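Local coordinates for AT5g51070/K3K7_27 (Arabidopsis thaliana, PDB 5GKM), which is the N-terminal domain of ClpD, a Clp-family chaperone that as a whole protein probably binds and hydrolyses ATP, at residues Glu8-Arg13 and Gln116-Glu121; Lys30-Thr35 and Asp92-Ile97. All blocks are in the same frame, centred on the assembly; numbering follows the deposited sequence. Where two conformers were deposited one is given.

Contact 1: residues Glu8-Arg13 and Gln116-Glu121; sequences ERFTER and QYIAPE
Ile118 lays its CG2 over one face of the Phe10 ring, 3.8 Å from the centroid and nearer the rim than the centre, a CH-pi contact between two buried apolar side chains. Phe10 CG, set anti to its own carbonyl carbon and beside the backbone N (chi1 -77°), comes next to Ile118 CB. Ile118 CD1 touches Arg9 CB. The guanidinium of Arg13 has the apolar CG of Pro120 over the centre of one face, which leaves its N-H groups to bond at the edge. There NH1 meets Glu121 OE2 at 3.1 Å in a salt bridge that uses the syn lone pair of the carboxylate. Glu121 OE2 is shared with Arg156, and Arg13 also pairs with Glu45, so the charges alternate; the second arginine would be expected to favour an ionised carboxylate. Arg9, with its chain extended from CG to NE, ends in an NH1 that serves two acceptors of one residue, Gln116 OE1 at 2.8 Å and Gln116 O at 3.0 Å. The bent glutamine lies beside the arginine and supplies a neutral partner at this exposed end.

Between these side chains the backbones run roughly parallel and form a single beta bridge: Ile118 N donates to Arg9 O (2.9 Å), and Thr11 N donates to Ile118 O (2.9 Å). Threonine suits position 11 because its hydroxyl OG1 caps the helix through Ala14 N while its methyl CG2 packs on Tyr117 CB. The bridge joins the segments that lead into helices 12-27 and 120-130, with Thr11 and Ala119 as their N-cap residues. Phe10 and Ile118 face inward onto Val107 of helix 97-112, and Glu121 packs against helix 146-158.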
loop_
_atom_site.group_PDB
_atom_site.type_symbol
_atom_site.label_atom_id
_atom_site.label_comp_id
_atom_site.label_asym_id
_atom_site.label_seq_id
_atom_site.Cartn_x
_atom_site.Cartn_y
_atom_site.Cartn_z
ATOM N N GLU A 8 10.374 6.817 11.858
ATOM C CA GLU A 8 10.301 6.909 13.295
ATOM C C GLU A 8 8.866 7.026 13.787
ATOM O O GLU A 8 8.490 6.388 14.735
ATOM C CB GLU A 8 11.134 8.114 13.821
ATOM C CG GLU A 8 10.836 8.522 15.268
ATOM C CD GLU A 8 11.588 9.776 15.718
ATOM O OE1 GLU A 8 12.777 9.819 15.463
ATOM O OE2 GLU A 8 10.991 10.695 16.349
ATOM N N ARG A 9 8.080 7.827 13.084
ATOM C CA ARG A 9 6.720 8.018 13.482
ATOM C C ARG A 9 5.715 7.051 12.920
ATOM O O ARG A 9 4.583 7.154 13.208
ATOM C CB ARG A 9 6.278 9.443 13.297
ATOM C CG ARG A 9 6.917 10.313 14.356
ATOM C CD ARG A 9 6.134 11.561 14.586
ATOM N NE ARG A 9 6.783 12.373 15.557
ATOM C CZ ARG A 9 6.241 12.773 16.686
ATOM N NH1 ARG A 9 5.001 12.468 16.958
ATOM N NH2 ARG A 9 6.952 13.516 17.525
ATOM N N PHE A 10 6.185 6.106 12.134
ATOM C CA PHE A 10 5.309 5.093 11.590
ATOM C C PHE A 10 5.000 4.042 12.659
ATOM O O PHE A 10 5.879 3.608 13.335
ATOM C CB PHE A 10 5.917 4.437 10.347
ATOM C CG PHE A 10 5.840 5.267 9.089
ATOM C CD1 PHE A 10 6.418 6.490 9.027
ATOM C CD2 PHE A 10 5.237 4.786 7.958
ATOM C CE1 PHE A 10 6.354 7.245 7.886
ATOM C CE2 PHE A 10 5.190 5.534 6.821
ATOM C CZ PHE A 10 5.761 6.778 6.793
ATOM N N THR A 11 3.749 3.662 12.789
ATOM C CA THR A 11 3.378 2.688 13.751
ATOM C C THR A 11 3.906 1.304 13.390
ATOM O O THR A 11 4.266 1.017 12.288
ATOM C CB THR A 11 1.874 2.563 13.957
ATOM O OG1 THR A 11 1.262 1.958 12.823
ATOM C CG2 THR A 11 1.261 3.931 14.234
ATOM N N GLU A 12 3.928 0.472 14.419
ATOM C CA GLU A 12 4.270 -1.012 14.201
ATOM C C GLU A 12 3.429 -1.777 13.021
ATOM O O GLU A 12 3.999 -2.393 12.222
ATOM C CB GLU A 12 4.118 -1.807 15.507
ATOM C CG GLU A 12 4.424 -3.270 15.356
ATOM C CD GLU A 12 3.951 -4.115 16.548
ATOM O OE1 GLU A 12 3.568 -3.576 17.604
ATOM O OE2 GLU A 12 3.839 -5.334 16.393
ATOM N N ARG A 13 2.150 -1.456 12.972
ATOM C CA ARG A 13 1.330 -1.928 11.912
ATOM C C ARG A 13 1.782 -1.339 10.590
ATOM O O ARG A 13 1.736 -2.010 9.621
ATOM C CB ARG A 13 -0.148 -1.597 12.067
ATOM C CG ARG A 13 -0.807 -2.175 13.292
ATOM C CD ARG A 13 -2.310 -1.926 13.321
ATOM N NE ARG A 13 -2.887 -2.321 12.069
ATOM C CZ ARG A 13 -3.817 -1.648 11.442
ATOM N NH1 ARG A 13 -4.320 -0.565 11.980
ATOM N NH2 ARG A 13 -4.211 -2.061 10.251
ATOM N N GLN A 116 0.064 11.873 16.092
ATOM C CA GLN A 116 1.387 11.656 16.533
ATOM C C GLN A 116 2.088 10.546 15.753
ATOM O O GLN A 116 3.224 10.329 15.924
ATOM C CB GLN A 116 1.397 11.328 18.023
ATOM C CG GLN A 116 0.923 12.479 18.898
ATOM C CD GLN A 116 1.763 13.718 18.739
ATOM O OE1 GLN A 116 2.964 13.646 18.557
ATOM N NE2 GLN A 116 1.137 14.867 18.840
ATOM N N TYR A 117 1.347 9.856 14.928
ATOM C CA TYR A 117 1.824 8.650 14.293
ATOM C C TYR A 117 1.340 8.557 12.864
ATOM O O TYR A 117 0.423 9.176 12.534
ATOM C CB TYR A 117 1.351 7.405 15.033
ATOM C CG TYR A 117 -0.154 7.305 15.268
ATOM C CD1 TYR A 117 -0.982 6.875 14.288
ATOM C CD2 TYR A 117 -0.729 7.644 16.488
ATOM C CE1 TYR A 117 -2.320 6.782 14.449
ATOM C CE2 TYR A 117 -2.065 7.523 16.685
ATOM C CZ TYR A 117 -2.871 7.113 15.661
ATOM O OH TYR A 117 -4.217 7.019 15.866
ATOM N N ILE A 118 1.997 7.739 12.063
ATOM C CA ILE A 118 1.535 7.416 10.727
ATOM C C ILE A 118 1.136 5.949 10.778
ATOM O O ILE A 118 1.935 5.107 11.004
ATOM C CB ILE A 118 2.623 7.573 9.638
ATOM C CG1 ILE A 118 3.007 9.014 9.400
ATOM C CG2 ILE A 118 2.124 7.072 8.312
ATOM C CD1 ILE A 118 4.044 9.550 10.316
ATOM N N ALA A 119 -0.140 5.718 10.626
ATOM C CA ALA A 119 -0.720 4.410 10.631
ATOM C C ALA A 119 -0.958 3.894 9.224
ATOM O O ALA A 119 -0.884 4.570 8.309
ATOM C CB ALA A 119 -2.006 4.384 11.436
ATOM N N PRO A 120 -1.314 2.616 9.141
ATOM C CA PRO A 120 -1.627 2.067 7.818
ATOM C C PRO A 120 -2.773 2.844 7.121
ATOM O O PRO A 120 -2.828 2.937 5.948
ATOM C CB PRO A 120 -2.090 0.635 8.142
ATOM C CG PRO A 120 -1.353 0.282 9.342
ATOM C CD PRO A 120 -1.352 1.546 10.152
ATOM N N GLU A 121 -3.667 3.352 7.943
ATOM C CA GLU A 121 -4.796 4.076 7.430
ATOM C C GLU A 121 -4.370 5.373 6.730
ATOM O O GLU A 121 -4.923 5.737 5.781
ATOM C CB GLU A 121 -5.805 4.314 8.522
ATOM C CG GLU A 121 -6.468 3.033 8.924
ATOM C CD GLU A 121 -5.661 2.157 9.875
ATOM O OE1 GLU A 121 -4.726 2.548 10.497
ATOM O OE2 GLU A 121 -6.076 1.058 9.985
#

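Contact 2: residues Lys30-Thr35 and Asp92-Ile97; sequences KDMVYT and DMPFSI
A single parallel beta bridge in the all-helical Clp N-terminal domain joins the loops leading into helices 35-45 and 97-112, pairing Val33 with Phe95. Val33 N donates to Pro94 O at 2.9 Å, and Ser96 N returns a bond to Val33 O at 2.9 Å, so one residue is held through both its backbone polar groups. Pro94 has no N-H, but it takes part in the bridge only as an acceptor, so its carbonyl suffices; Met32 CA adds a CA-H...O contact to the same oxygen.

Val33, branched and compact, fills the buried side of the bridge. Its CB lies 3.6 Å from Phe95 CD1, the two side chains running side by side, and its CG2 touches Met93 SD at 3.6 Å in one of the two modelled conformers of that flexible side chain. Phe95 continues this apolar patch onto Ile18 of helix 12-27 and stacks edge-to-face with Phe103. Met32 goes the other way. Its CG, anti to the backbone N (chi1 176°), lies near Pro94 O and Ser96 N; SD packs beside Ser96 CB, and a bend at chi3 brings CE to Pro94 CG, the two side chains crossing at about a right angle.

Tyr34 and Ser96 are both N-cap residues. The small Ser96 leaves room for a ring beside it, and its OG has hydroxyl partners in Ser98 and Thr99 near the start of helix 97-112, while Tyr34 OH bonds to Glu81 N. Ser96 CB sits over one face of the Tyr34 ring, 3.7 Å from the centroid and 19° off the normal.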
loop_
_atom_site.group_PDB
_atom_site.type_symbol
_atom_site.label_atom_id
_atom_site.label_comp_id
_atom_site.label_asym_id
_atom_site.label_seq_id
_atom_site.Cartn_x
_atom_site.Cartn_y
_atom_site.Cartn_z
ATOM N N LYS A 30 9.447 -9.152 -8.671
ATOM C CA LYS A 30 9.861 -7.775 -8.817
ATOM C C LYS A 30 11.085 -7.386 -7.977
ATOM O O LYS A 30 11.435 -8.058 -7.088
ATOM C CB LYS A 30 8.695 -6.845 -8.499
ATOM C CG LYS A 30 7.371 -7.278 -9.076
ATOM C CD LYS A 30 7.328 -7.182 -10.572
ATOM C CE LYS A 30 6.076 -7.814 -11.123
ATOM N NZ LYS A 30 5.883 -7.668 -12.580
ATOM N N ASP A 31 11.734 -6.294 -8.338
ATOM C CA ASP A 31 12.859 -5.774 -7.606
ATOM C C ASP A 31 12.696 -4.342 -7.072
ATOM O O ASP A 31 13.630 -3.754 -6.688
ATOM C CB ASP A 31 14.112 -5.810 -8.459
ATOM C CG ASP A 31 14.466 -7.202 -8.907
ATOM O OD1 ASP A 31 14.685 -8.065 -8.061
ATOM O OD2 ASP A 31 14.519 -7.396 -10.118
ATOM N N MET A 32 11.475 -3.862 -7.109
ATOM C CA MET A 32 11.127 -2.589 -6.565
ATOM C C MET A 32 9.650 -2.610 -6.201
ATOM O O MET A 32 8.898 -3.182 -6.865
ATOM C CB MET A 32 11.396 -1.540 -7.610
ATOM C CG MET A 32 10.986 -0.192 -7.176
ATOM S SD MET A 32 11.568 1.056 -8.301
ATOM C CE MET A 32 13.036 1.426 -7.405
ATOM N N VAL A 33 9.299 -1.923 -5.138
ATOM C CA VAL A 33 7.931 -1.915 -4.677
ATOM C C VAL A 33 7.189 -0.751 -5.322
ATOM O O VAL A 33 7.514 0.363 -5.125
ATOM C CB VAL A 33 7.900 -1.654 -3.169
ATOM C CG1 VAL A 33 6.484 -1.574 -2.669
ATOM C CG2 VAL A 33 8.628 -2.739 -2.434
ATOM N N TYR A 34 6.199 -1.068 -6.122
ATOM C CA TYR A 34 5.340 -0.082 -6.704
ATOM C C TYR A 34 4.009 -0.062 -5.922
ATOM O O TYR A 34 3.851 -0.782 -5.012
ATOM C CB TYR A 34 5.140 -0.306 -8.192
ATOM C CG TYR A 34 6.308 0.067 -9.073
ATOM C CD1 TYR A 34 7.350 -0.783 -9.264
ATOM C CD2 TYR A 34 6.321 1.264 -9.715
ATOM C CE1 TYR A 34 8.400 -0.432 -10.081
ATOM C CE2 TYR A 34 7.366 1.641 -10.535
ATOM C CZ TYR A 34 8.414 0.792 -10.696
ATOM O OH TYR A 34 9.425 1.152 -11.542
ATOM N N THR A 35 3.111 0.830 -6.281
ATOM C CA THR A 35 1.989 1.090 -5.415
ATOM C C THR A 35 1.004 -0.051 -5.304
ATOM O O THR A 35 0.358 -0.172 -4.337
ATOM C CB THR A 35 1.295 2.433 -5.683
ATOM O OG1 THR A 35 0.938 2.536 -7.042
ATOM C CG2 THR A 35 2.216 3.508 -5.314
ATOM N N ASP A 92 15.614 -5.153 1.984
ATOM C CA ASP A 92 16.360 -4.133 1.273
ATOM C C ASP A 92 15.758 -3.748 -0.071
ATOM O O ASP A 92 16.274 -2.899 -0.743
ATOM C CB ASP A 92 17.811 -4.560 1.112
ATOM C CG ASP A 92 18.531 -4.626 2.427
ATOM O OD1 ASP A 92 18.044 -4.093 3.390
ATOM O OD2 ASP A 92 19.529 -5.230 2.508
ATOM N N MET A 93 14.690 -4.409 -0.452
ATOM C CA MET A 93 14.025 -3.916 -1.762
ATOM C C MET A 93 13.433 -2.366 -1.699
ATOM O O MET A 93 13.116 -1.921 -0.711
ATOM C CB MET A 93 12.768 -4.711 -2.008
ATOM C CG MET A 93 12.247 -4.494 -3.431
ATOM S SD MET A 93 10.698 -5.354 -3.729
ATOM C CE MET A 93 11.386 -6.978 -3.678
ATOM N N PRO A 94 13.985 -1.669 -2.699
ATOM C CA PRO A 94 13.697 -0.260 -2.780
ATOM C C PRO A 94 12.262 -0.011 -3.174
ATOM O O PRO A 94 11.606 -0.845 -3.664
ATOM C CB PRO A 94 14.628 0.237 -3.888
ATOM C CG PRO A 94 14.798 -0.938 -4.770
ATOM C CD PRO A 94 14.846 -2.086 -3.829
ATOM N N PHE A 95 11.860 1.223 -2.915
ATOM C CA PHE A 95 10.522 1.700 -3.200
ATOM C C PHE A 95 10.527 2.620 -4.402
ATOM O O PHE A 95 11.401 3.384 -4.560
ATOM C CB PHE A 95 9.969 2.453 -1.998
ATOM C CG PHE A 95 9.935 1.614 -0.759
ATOM C CD1 PHE A 95 8.982 0.698 -0.608
ATOM C CD2 PHE A 95 10.872 1.735 0.208
ATOM C CE1 PHE A 95 8.955 -0.097 0.464
ATOM C CE2 PHE A 95 10.838 0.949 1.317
ATOM C CZ PHE A 95 9.884 0.017 1.433
ATOM N N SER A 96 9.498 2.523 -5.216
ATOM C CA SER A 96 9.399 3.354 -6.387
ATOM C C SER A 96 9.108 4.809 -6.041
ATOM O O SER A 96 8.744 5.102 -4.994
ATOM C CB SER A 96 8.335 2.840 -7.315
ATOM O OG SER A 96 7.091 3.100 -6.847
ATOM N N ILE A 97 9.309 5.698 -7.013
ATOM C CA ILE A 97 9.025 7.092 -6.797
ATOM C C ILE A 97 7.570 7.214 -6.427
ATOM O O ILE A 97 7.257 7.906 -5.550
ATOM C CB ILE A 97 9.265 7.864 -8.097
ATOM C CG1 ILE A 97 10.753 7.957 -8.313
ATOM C CG2 ILE A 97 8.674 9.259 -8.067
ATOM C CD1 ILE A 97 11.122 8.252 -9.756
#

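Contacts 1 and 2 repeat one device: a single parallel bridge between two loops, with an N-cap residue in each segment just before a helix. Contact 1 pairs the starts of helices 12-27 and 120-130, and contact 2 those of helices 35-45 and 97-112. Their centres lie about 20 Å apart and their nearest atoms about 9 Å, without touching. Helix 12-27 links them, since Phe10 and Phe95 both pack on Ile18; helix 97-112 begins at contact 2, and Phe10 and Ile118 pack on it at Val107. In sequence, both segments of contact 2 fall between those of contact 1. A salt bridge crosses contact 1; across contact 2 side chains meet mainly by apolar and CH-pi contacts.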